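PDB 6TZN: La-related protein 7 homolog from Schizosaccharomyces pombe, which binds the telomerase RNA ter1 and promotes its assembly with the catalytic subunit trt1 into the telomerase holoenzyme. Local coordinates for residues Leu13-Asn18 with Glu58-Trp63. Residues are numbered along the deposited sequence; the frame is centred on the assembly and turned at random.
Sequences LTRIKN and EAIIRW. With NO3 (nitrate ion), chain B.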
loop_
_atom_site.group_PDB
_atom_site.type_symbol
_atom_site.label_atom_id
_atom_site.label_comp_id
_atom_site.label_asym_id
_atom_site.label_seq_id
_atom_site.Cartn_x
_atom_site.Cartn_y
_atom_site.Cartn_z
ATOM N N LEU A 13 -1.621 -9.734 -0.926
ATOM C CA LEU A 13 -1.599 -8.601 -1.849
ATOM C C LEU A 13 -2.562 -7.514 -1.396
ATOM O O LEU A 13 -3.740 -7.790 -1.148
ATOM C CB LEU A 13 -2.008 -9.049 -3.253
ATOM C CG LEU A 13 -1.294 -10.252 -3.857
ATOM C CD1 LEU A 13 -1.922 -10.589 -5.202
ATOM C CD2 LEU A 13 0.201 -9.972 -4.006
ATOM N N THR A 14 -2.075 -6.276 -1.320
ATOM C CA THR A 14 -2.932 -5.125 -1.055
ATOM C C THR A 14 -2.770 -4.102 -2.167
ATOM O O THR A 14 -1.647 -3.745 -2.536
ATOM C CB THR A 14 -2.629 -4.449 0.291
ATOM O OG1 THR A 14 -1.313 -3.878 0.275
ATOM C CG2 THR A 14 -2.769 -5.441 1.440
ATOM N N ARG A 15 -3.886 -3.621 -2.690
ATOM C CA ARG A 15 -3.863 -2.490 -3.598
ATOM C C ARG A 15 -3.905 -1.218 -2.768
ATOM O O ARG A 15 -4.734 -1.092 -1.860
ATOM C CB ARG A 15 -5.072 -2.531 -4.526
ATOM C CG ARG A 15 -5.219 -1.272 -5.368
ATOM C CD ARG A 15 -6.352 -1.400 -6.358
ATOM N NE ARG A 15 -5.928 -2.146 -7.534
ATOM C CZ ARG A 15 -6.299 -3.391 -7.802
ATOM N NH1 ARG A 15 -7.110 -4.039 -6.975
ATOM N NH2 ARG A 15 -5.857 -3.988 -8.899
ATOM N N ILE A 16 -2.993 -0.295 -3.050
ATOM C CA ILE A 16 -2.999 1.033 -2.450
ATOM C C ILE A 16 -3.516 2.002 -3.497
ATOM O O ILE A 16 -3.007 2.028 -4.622
ATOM C CB ILE A 16 -1.590 1.450 -1.989
ATOM C CG1 ILE A 16 -0.919 0.342 -1.171
ATOM C CG2 ILE A 16 -1.655 2.774 -1.231
ATOM C CD1 ILE A 16 -1.639 0.009 0.107
ATOM N N LYS A 17 -4.537 2.778 -3.148
ATOM C CA LYS A 17 -5.134 3.738 -4.064
ATOM C C LYS A 17 -4.954 5.160 -3.552
ATOM O O LYS A 17 -4.850 5.400 -2.343
ATOM C CB LYS A 17 -6.632 3.474 -4.254
ATOM C CG LYS A 17 -6.924 2.128 -4.890
ATOM C CD LYS A 17 -8.371 2.013 -5.321
ATOM C CE LYS A 17 -9.308 1.990 -4.134
ATOM N NZ LYS A 17 -10.724 1.918 -4.588
ATOM N N ASN A 18 -4.944 6.102 -4.502
ATOM C CA ASN A 18 -4.851 7.540 -4.245
ATOM C C ASN A 18 -3.454 7.983 -3.822
ATOM O O ASN A 18 -3.295 8.982 -3.117
ATOM C CB ASN A 18 -5.947 8.039 -3.302
ATOM C CG ASN A 18 -7.319 7.688 -3.812
ATOM O OD1 ASN A 18 -7.622 7.895 -4.991
ATOM N ND2 ASN A 18 -8.157 7.142 -2.939
ATOM N N GLU A 58 -2.046 4.177 -8.176
ATOM C CA GLU A 58 -2.258 2.930 -7.460
ATOM C C GLU A 58 -0.987 2.098 -7.507
ATOM O O GLU A 58 -0.166 2.234 -8.422
ATOM C CB GLU A 58 -3.419 2.121 -8.061
ATOM C CG GLU A 58 -4.755 2.843 -8.030
ATOM C CD GLU A 58 -5.889 2.022 -8.616
ATOM O OE1 GLU A 58 -5.639 0.877 -9.050
ATOM O OE2 GLU A 58 -7.031 2.530 -8.645
ATOM N N ALA A 59 -0.823 1.243 -6.501
ATOM C CA ALA A 59 0.248 0.259 -6.477
ATOM C C ALA A 59 -0.309 -1.039 -5.918
ATOM O O ALA A 59 -1.310 -1.048 -5.197
ATOM C CB ALA A 59 1.421 0.729 -5.607
ATOM N N ILE A 60 0.352 -2.147 -6.240
ATOM C CA ILE A 60 0.044 -3.435 -5.619
ATOM C C ILE A 60 1.236 -3.837 -4.765
ATOM O O ILE A 60 2.367 -3.899 -5.260
ATOM C CB ILE A 60 -0.285 -4.523 -6.653
ATOM C CG1 ILE A 60 -1.550 -4.149 -7.431
ATOM C CG2 ILE A 60 -0.433 -5.873 -5.959
ATOM C CD1 ILE A 60 -1.956 -5.166 -8.477
ATOM N N ILE A 61 0.986 -4.092 -3.483
ATOM C CA ILE A 61 2.025 -4.483 -2.539
ATOM C C ILE A 61 1.931 -5.985 -2.299
ATOM O O ILE A 61 0.860 -6.500 -1.948
ATOM C CB ILE A 61 1.883 -3.725 -1.205
ATOM C CG1 ILE A 61 1.576 -2.235 -1.428
ATOM C CG2 ILE A 61 3.137 -3.932 -0.353
ATOM C CD1 ILE A 61 2.618 -1.494 -2.255
ATOM N N ARG A 62 3.048 -6.689 -2.480
ATOM C CA ARG A 62 3.170 -8.091 -2.091
ATOM C C ARG A 62 3.861 -8.109 -0.732
ATOM O O ARG A 62 5.068 -7.858 -0.633
ATOM C CB ARG A 62 3.963 -8.882 -3.136
ATOM C CG ARG A 62 3.949 -10.411 -2.964
ATOM C CD ARG A 62 4.930 -10.890 -1.896
ATOM N NE ARG A 62 5.437 -12.225 -2.180
ATOM C CZ ARG A 62 5.758 -13.140 -1.270
ATOM N NH1 ARG A 62 5.583 -12.908 0.028
ATOM N NH2 ARG A 62 6.248 -14.307 -1.671
ATOM N N TRP A 63 3.093 -8.409 0.314
ATOM C CA TRP A 63 3.619 -8.428 1.667
ATOM C C TRP A 63 4.299 -9.760 1.948
ATOM O O TRP A 63 4.051 -10.766 1.279
ATOM C CB TRP A 63 2.487 -8.186 2.665
ATOM C CG TRP A 63 1.970 -6.791 2.562
ATOM C CD1 TRP A 63 0.907 -6.354 1.813
ATOM C CD2 TRP A 63 2.510 -5.634 3.206
ATOM N NE1 TRP A 63 0.746 -4.996 1.970
ATOM C CE2 TRP A 63 1.725 -4.526 2.810
ATOM C CE3 TRP A 63 3.585 -5.424 4.077
ATOM C CZ2 TRP A 63 1.978 -3.233 3.264
ATOM C CZ3 TRP A 63 3.836 -4.141 4.528
ATOM C CH2 TRP A 63 3.036 -3.059 4.119
HETATM N N NO3 B . 7.019 -13.226 -5.221
HETATM O O1 NO3 B . 6.217 -12.294 -4.969
HETATM O O2 NO3 B . 7.832 -13.110 -6.170
HETATM O O3 NO3 B . 7.017 -14.291 -4.543
#
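Thr-14 and Ile-61 form a hydrogen-bonded antiparallel pair between the two central strands, 13-17 and 58-63, of the four-stranded sheet of this C-terminal xRRM, an RRM fold with strand order 2-3-1-4. Ile-61 N donates to Thr-14 O at 2.8 Å and 176°, and Thr-14 N returns a bond to Ile-61 O; Ile-16 N to Ala-59 O and Ala-59 N to Ile-16 O repeat the exchange at the next hydrogen-bonded pair. The intervening residues satisfy their backbone groups outward: Arg-15 with Glu-105, Ile-60 with Asp-51.

On the face toward helix 66-78, Thr-14 OG1 accepts the indole N-H of Trp-63, with NE1 2.9 Å away and OG1 only 5° out of the ring plane. A chi1 of 65° sets OG1 between backbone N and carbonyl carbon, where it meets NE1, while CG2 lies against NE1 and CD1. Beside it, Ile-16 CG1 packs on Ile-61 CG1 at 3.6 Å.

On the opposite face, which carries Leu-13, Arg-15, Ile-60 and Arg-62, Glu-58 OE1 makes a long salt bridge to Arg-15 NE (3.4 Å), while Arg-15 NH2 pairs with Glu-111 of helix 109-119 and Lys-17 NZ with Glu-105. Leu-13 CD2 rests 3.9 Å from Arg-62 CG. The Arg-62 guanidinium holds a nitrate, probably from the crystallisation liquor, by its edge: NE donates to O1 and NH2 to O3. An alanine at Arg-62 would probably leave Leu-13 CD2 less covered and Trp-63 O without the donor it now has, Arg-62 NH1, 2.9 Å away and near the guanidinium plane.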